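Local coordinates for putative phosphoribosyltransferase (Neisseria gonorrhoeae, PDB 5VOG) that binds the alarmone ppGpp and is possibly a phosphoribosyltransferase of the type I family, at the interface of chains A and B. Coordinates in Å, arbitrary orientation; residue numbers count along the deposited sequence, not the author numbering. Chains: chain A/B, Putative phosphoribosyltransferase.

Contact 1: the interface of chains A and B. Residues chain A 49, 64-65, 87-89; chain B 64-65, 87-89.
A:Gln87 reaches across to B:Tyr64 and B:Ala65, and its twin B:Gln87 makes the same reach into chain A. Followed outward, CB of A:Gln87 lies beside the ring carbon CD1 of B:Tyr64 at 4.1 Å. CG stands anti to the backbone N (chi1 -180°) and the chain runs straight on from there, which delivers the amide fully extended to the partner strand. CG and CD pass the methyl CD2 of B:Leu89, whose side chain crosses at about a right angle; A:Gln87 CD and B:Leu89 CD2 are 3.5 Å apart. At the tip the carboxamide reads both backbone polar groups of one residue. A:Gln87 OE1 accepts from the backbone N of B:Ala65 at 2.8 Å on an in-plane lone pair. A:Gln87 NE2 donates to the carbonyl O of B:Ala65 at 2.8 Å, nearly straight (173° at H). That oxygen, B:Ala65 O, lies 5° out of the amide plane of A:Gln87. This two-point grip fixes the amide's rotation. A:Gln87 NE2 also pairs with water 1 at 3.0 Å, and the same water meets B:Gln87 NE2 and the carbonyl O of both A:Trp88 and B:Trp88, tying the two halves together. Between the glutamine bridges A:Ala65 CB and B:Ala65 CB touch at 3.7 Å. The site lies at the two-fold axis, where the starts of the two 63-75 strands face each other and residue 87 follows strand 78-85, with helix 49-59 of chain A alongside at A:Phe49.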
loop_
_atom_site.group_PDB
_atom_site.type_symbol
_atom_site.label_atom_id
_atom_site.label_comp_id
_atom_site.label_asym_id
_atom_site.label_seq_id
_atom_site.Cartn_x
_atom_site.Cartn_y
_atom_site.Cartn_z
ATOM N N PHE A 49 -0.233 -1.701 3.878
ATOM C CA PHE A 49 -0.446 -0.859 2.704
ATOM C C PHE A 49 -1.912 -0.840 2.278
ATOM O O PHE A 49 -2.474 0.224 2.002
ATOM C CB PHE A 49 0.438 -1.337 1.546
ATOM C CG PHE A 49 1.892 -0.944 1.673
ATOM C CD1 PHE A 49 2.281 0.129 2.452
ATOM C CD2 PHE A 49 2.872 -1.658 1.027
ATOM C CE1 PHE A 49 3.636 0.482 2.561
ATOM C CE2 PHE A 49 4.219 -1.306 1.126
ATOM C CZ PHE A 49 4.599 -0.233 1.872
ATOM N N TYR A 64 2.393 7.994 4.541
ATOM C CA TYR A 64 3.820 7.714 4.547
ATOM C C TYR A 64 4.028 6.225 4.818
ATOM O O TYR A 64 3.115 5.526 5.260
ATOM C CB TYR A 64 4.530 8.580 5.597
ATOM C CG TYR A 64 4.519 10.055 5.236
ATOM C CD1 TYR A 64 5.622 10.649 4.631
ATOM C CD2 TYR A 64 3.393 10.849 5.476
ATOM C CE1 TYR A 64 5.611 11.996 4.276
ATOM C CE2 TYR A 64 3.371 12.189 5.134
ATOM C CZ TYR A 64 4.478 12.761 4.527
ATOM O OH TYR A 64 4.450 14.096 4.185
ATOM N N ALA A 65 5.237 5.731 4.541
ATOM C CA ALA A 65 5.463 4.292 4.616
ATOM C C ALA A 65 6.782 3.946 5.293
ATOM O O ALA A 65 7.804 4.601 5.077
ATOM C CB ALA A 65 5.441 3.653 3.225
ATOM N N GLN A 87 12.686 -0.468 5.217
ATOM C CA GLN A 87 12.633 0.917 4.774
ATOM C C GLN A 87 12.117 1.763 5.927
ATOM O O GLN A 87 11.183 1.360 6.627
ATOM C CB GLN A 87 11.713 1.099 3.559
ATOM C CG GLN A 87 11.660 2.552 3.086
ATOM C CD GLN A 87 10.790 2.763 1.870
ATOM O OE1 GLN A 87 10.308 1.799 1.255
ATOM N NE2 GLN A 87 10.599 4.032 1.494
ATOM N N TRP A 88 12.706 2.940 6.123
ATOM C CA TRP A 88 12.276 3.797 7.215
ATOM C C TRP A 88 12.142 5.231 6.729
ATOM O O TRP A 88 12.530 5.576 5.606
ATOM C CB TRP A 88 13.235 3.708 8.411
ATOM C CG TRP A 88 12.560 4.046 9.697
ATOM C CD1 TRP A 88 12.703 5.192 10.434
ATOM C CD2 TRP A 88 11.589 3.251 10.376
ATOM N NE1 TRP A 88 11.888 5.145 11.541
ATOM C CE2 TRP A 88 11.194 3.964 11.532
ATOM C CE3 TRP A 88 11.024 1.997 10.130
ATOM C CZ2 TRP A 88 10.261 3.458 12.445
ATOM C CZ3 TRP A 88 10.093 1.495 11.031
ATOM C CH2 TRP A 88 9.719 2.228 12.175
ATOM N N LEU A 89 11.528 6.055 7.582
ATOM C CA LEU A 89 11.386 7.492 7.349
ATOM C C LEU A 89 12.615 8.170 7.928
ATOM O O LEU A 89 12.641 8.540 9.101
ATOM C CB LEU A 89 10.115 8.030 7.993
ATOM C CG LEU A 89 8.810 7.864 7.236
ATOM C CD1 LEU A 89 7.658 8.233 8.146
ATOM C CD2 LEU A 89 8.806 8.734 5.996
ATOM N N TYR B 64 9.201 -1.683 -1.658
ATOM C CA TYR B 64 9.654 -0.381 -1.196
ATOM C C TYR B 64 8.658 0.679 -1.663
ATOM O O TYR B 64 7.827 0.430 -2.539
ATOM C CB TYR B 64 11.068 -0.090 -1.718
ATOM C CG TYR B 64 12.113 -1.003 -1.100
ATOM C CD1 TYR B 64 12.889 -0.574 -0.028
ATOM C CD2 TYR B 64 12.305 -2.305 -1.573
ATOM C CE1 TYR B 64 13.834 -1.413 0.559
ATOM C CE2 TYR B 64 13.243 -3.146 -1.003
ATOM C CZ TYR B 64 14.003 -2.702 0.069
ATOM O OH TYR B 64 14.934 -3.545 0.635
ATOM N N ALA B 65 8.732 1.872 -1.067
ATOM C CA ALA B 65 7.713 2.879 -1.340
ATOM C C ALA B 65 8.307 4.266 -1.540
ATOM O O ALA B 65 9.236 4.674 -0.840
ATOM C CB ALA B 65 6.681 2.945 -0.210
ATOM N N GLN B 87 7.532 11.472 -0.189
ATOM C CA GLN B 87 8.454 10.560 0.470
ATOM C C GLN B 87 9.311 9.900 -0.598
ATOM O O GLN B 87 8.803 9.518 -1.657
ATOM C CB GLN B 87 7.721 9.479 1.274
ATOM C CG GLN B 87 8.687 8.522 1.974
ATOM C CD GLN B 87 7.999 7.464 2.802
ATOM O OE1 GLN B 87 6.775 7.498 2.993
ATOM N NE2 GLN B 87 8.789 6.520 3.327
ATOM N N TRP B 88 10.605 9.747 -0.326
ATOM C CA TRP B 88 11.488 9.137 -1.306
ATOM C C TRP B 88 12.396 8.124 -0.627
ATOM O O TRP B 88 12.445 8.018 0.605
ATOM C CB TRP B 88 12.309 10.194 -2.059
ATOM C CG TRP B 88 12.731 9.720 -3.408
ATOM C CD1 TRP B 88 13.987 9.334 -3.797
ATOM C CD2 TRP B 88 11.883 9.525 -4.539
ATOM N NE1 TRP B 88 13.970 8.929 -5.110
ATOM C CE2 TRP B 88 12.692 9.037 -5.592
ATOM C CE3 TRP B 88 10.521 9.729 -4.772
ATOM C CZ2 TRP B 88 12.179 8.756 -6.864
ATOM C CZ3 TRP B 88 10.009 9.446 -6.032
ATOM C CH2 TRP B 88 10.839 8.961 -7.063
ATOM N N LEU B 89 13.079 7.338 -1.463
ATOM C CA LEU B 89 14.078 6.368 -1.016
ATOM C C LEU B 89 15.414 7.086 -0.958
ATOM O O LEU B 89 16.153 7.132 -1.941
ATOM C CB LEU B 89 14.145 5.174 -1.960
ATOM C CG LEU B 89 13.117 4.071 -1.783
ATOM C CD1 LEU B 89 13.202 3.121 -2.959
ATOM C CD2 LEU B 89 13.359 3.329 -0.484
HETATM O O HOH W 1 11.749 6.381 2.915
#

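Contact 2: the interface of chains A and B. Residues chain A 17, 165-166, 168, 171; chain B 18, 21, 54, 57-58.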
loop_
_atom_site.group_PDB
_atom_site.type_symbol
_atom_site.label_atom_id
_atom_site.label_comp_id
_atom_site.label_asym_id
_atom_site.label_seq_id
_atom_site.Cartn_x
_atom_site.Cartn_y
_atom_site.Cartn_z
ATOM N N TYR A 17 -12.192 -8.933 0.056
ATOM C CA TYR A 17 -11.786 -7.531 -0.000
ATOM C C TYR A 17 -12.887 -6.626 0.529
ATOM O O TYR A 17 -12.622 -5.697 1.297
ATOM C CB TYR A 17 -11.434 -7.120 -1.430
ATOM C CG TYR A 17 -10.067 -7.542 -1.927
ATOM C CD1 TYR A 17 -8.907 -6.949 -1.427
ATOM C CD2 TYR A 17 -9.935 -8.495 -2.935
ATOM C CE1 TYR A 17 -7.653 -7.327 -1.889
ATOM C CE2 TYR A 17 -8.684 -8.874 -3.407
ATOM C CZ TYR A 17 -7.547 -8.288 -2.883
ATOM O OH TYR A 17 -6.299 -8.660 -3.351
ATOM N N PRO A 165 -7.408 -11.640 1.389
ATOM C CA PRO A 165 -7.642 -11.784 -0.055
ATOM C C PRO A 165 -6.425 -11.418 -0.888
ATOM O O PRO A 165 -6.271 -11.923 -2.009
ATOM C CB PRO A 165 -8.821 -10.834 -0.312
ATOM C CG PRO A 165 -8.720 -9.799 0.783
ATOM C CD PRO A 165 -8.198 -10.547 1.988
ATOM N N TRP A 166 -5.553 -10.558 -0.371
ATOM C CA TRP A 166 -4.353 -10.173 -1.099
ATOM C C TRP A 166 -3.264 -11.234 -1.035
ATOM O O TRP A 166 -2.166 -11.005 -1.554
ATOM C CB TRP A 166 -3.835 -8.834 -0.580
ATOM C CG TRP A 166 -3.725 -8.667 0.929
ATOM C CD1 TRP A 166 -2.741 -9.162 1.741
ATOM C CD2 TRP A 166 -4.592 -7.891 1.777
ATOM N NE1 TRP A 166 -2.949 -8.748 3.041
ATOM C CE2 TRP A 166 -4.077 -7.972 3.088
ATOM C CE3 TRP A 166 -5.755 -7.148 1.554
ATOM C CZ2 TRP A 166 -4.677 -7.321 4.167
ATOM C CZ3 TRP A 166 -6.353 -6.504 2.627
ATOM C CH2 TRP A 166 -5.818 -6.607 3.921
ATOM N N ALA A 168 -4.477 -14.431 -1.994
ATOM C CA ALA A 168 -5.234 -15.468 -2.698
ATOM C C ALA A 168 -4.709 -15.628 -4.122
ATOM O O ALA A 168 -4.919 -14.753 -4.969
ATOM C CB ALA A 168 -6.717 -15.121 -2.719
ATOM N N ILE A 171 -8.771 -16.065 -6.339
ATOM C CA ILE A 171 -9.689 -15.235 -5.559
ATOM C C ILE A 171 -11.086 -15.850 -5.514
ATOM O O ILE A 171 -11.834 -15.634 -4.551
ATOM C CB ILE A 171 -9.704 -13.794 -6.110
ATOM C CG1 ILE A 171 -10.417 -12.831 -5.152
ATOM C CG2 ILE A 171 -10.336 -13.743 -7.498
ATOM C CD1 ILE A 171 -9.744 -12.661 -3.781
ATOM N N ASP B 18 -12.154 -7.423 -6.669
ATOM C CA ASP B 18 -11.842 -8.700 -7.306
ATOM C C ASP B 18 -11.499 -8.524 -8.780
ATOM O O ASP B 18 -10.607 -9.213 -9.293
ATOM C CB ASP B 18 -13.011 -9.668 -7.160
ATOM C CG ASP B 18 -13.190 -10.177 -5.734
ATOM O OD1 ASP B 18 -12.322 -9.910 -4.878
ATOM O OD2 ASP B 18 -14.208 -10.851 -5.468
ATOM N N HIS B 21 -7.909 -7.510 -8.711
ATOM C CA HIS B 21 -7.091 -8.662 -8.340
ATOM C C HIS B 21 -6.851 -9.586 -9.533
ATOM O O HIS B 21 -5.719 -10.038 -9.756
ATOM C CB HIS B 21 -7.777 -9.410 -7.191
ATOM C CG HIS B 21 -6.974 -10.537 -6.617
ATOM N ND1 HIS B 21 -6.300 -10.436 -5.418
ATOM C CD2 HIS B 21 -6.755 -11.795 -7.067
ATOM C CE1 HIS B 21 -5.697 -11.583 -5.157
ATOM N NE2 HIS B 21 -5.959 -12.426 -6.141
ATOM N N MET B 54 -1.114 -6.443 -4.024
ATOM C CA MET B 54 -1.719 -7.523 -4.800
ATOM C C MET B 54 -0.670 -8.232 -5.648
ATOM O O MET B 54 -0.649 -9.467 -5.731
ATOM C CB MET B 54 -2.843 -6.983 -5.690
ATOM C CG MET B 54 -4.095 -6.534 -4.937
ATOM S SD MET B 54 -5.237 -5.833 -6.153
ATOM C CE MET B 54 -6.735 -5.680 -5.177
ATOM N N CYS B 57 1.494 -10.984 -4.030
ATOM C CA CYS B 57 0.930 -12.327 -3.954
ATOM C C CYS B 57 1.525 -13.230 -5.022
ATOM O O CYS B 57 1.767 -14.421 -4.784
ATOM C CB CYS B 57 -0.586 -12.249 -4.115
ATOM S SG CYS B 57 -1.431 -13.815 -3.995
ATOM N N PHE B 58 1.786 -12.670 -6.201
ATOM C CA PHE B 58 2.231 -13.435 -7.351
ATOM C C PHE B 58 3.720 -13.311 -7.630
ATOM O O PHE B 58 4.304 -14.247 -8.177
ATOM C CB PHE B 58 1.429 -13.004 -8.580
ATOM C CG PHE B 58 -0.053 -13.138 -8.385
ATOM C CD1 PHE B 58 -0.666 -14.378 -8.496
ATOM C CD2 PHE B 58 -0.830 -12.036 -8.060
ATOM C CE1 PHE B 58 -2.027 -14.513 -8.286
ATOM C CE2 PHE B 58 -2.189 -12.166 -7.847
ATOM C CZ PHE B 58 -2.790 -13.405 -7.968
HETATM O O HOH W 2 -12.694 -10.748 -2.315
#
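The imidazole of B:His21 is held at both nitrogens by chain A. B:His21 ND1 and the phenol OH of A:Tyr17 share a hydrogen bond of 2.7 Å whose direction is not decided, and B:His21 NE2 donates to the carbonyl O of A:Ala168 at 2.8 Å. Both oxygens sit at the ring's edge, the carbonyl O of A:Ala168 close to the ring plane, though its bond is bent (137° at H). Held at two edge positions, the ring has its rotation fixed. CG of B:His21 is anti to the backbone N (chi1 -174°), which swings the ring off helix 17-33 of chain B toward the 3-10 turn 165-167 and the segment after it in chain A.

Apolar groups pack around this pair. CG1 of A:Ile171 lies over one face of the imidazole, offset toward the rim, while CB of A:Ile171 is 3.7 Å from CD2 of B:His21. The extended side chain of B:Met54 lays its methyl CE against CZ of A:Tyr17 at 3.6 Å. Within chain A, CB of A:Pro165 sits over the centre of the A:Tyr17 ring, 3.6 Å above its plane, backing the phenol from the turn that precedes A:Ala168. On the other chain, SG of B:Cys57 lies over the ring centre of B:Phe58, and that sulfur also approaches the backbone of A:Ala168.

Nearer the backbone end of A:Tyr17, B:Asp18 sets OD1 at the ring edge beside CD2, in the plane of the ring, its carboxylate plane turned 63° from that ring. B:Asp18 OD1 also binds water 2 at 2.7 Å, and water 2 lies 3.0 Å from the backbone N of A:Tyr17, the first residue of helix 17-33 in chain A.

The C-alpha centres of contact 1 and contact 2 lie about 22 Å apart within one two-fold symmetric interface; contact 1 sits on the axis, while contact 2 occurs twice, once with the chains exchanged. Helix 49-59 runs between them: its first residue, A:Phe49, belongs to the margin of contact 1, and the same helix in chain B supplies B:Met54, B:Cys57 and B:Phe58 to contact 2. Contact 1 joins strand segments and contact 2 joins helices with the C-terminal region, and separated regions of bonding would restrain the chains against rocking. This is consistent with a real dimer, although the structure alone does not show the state in solution.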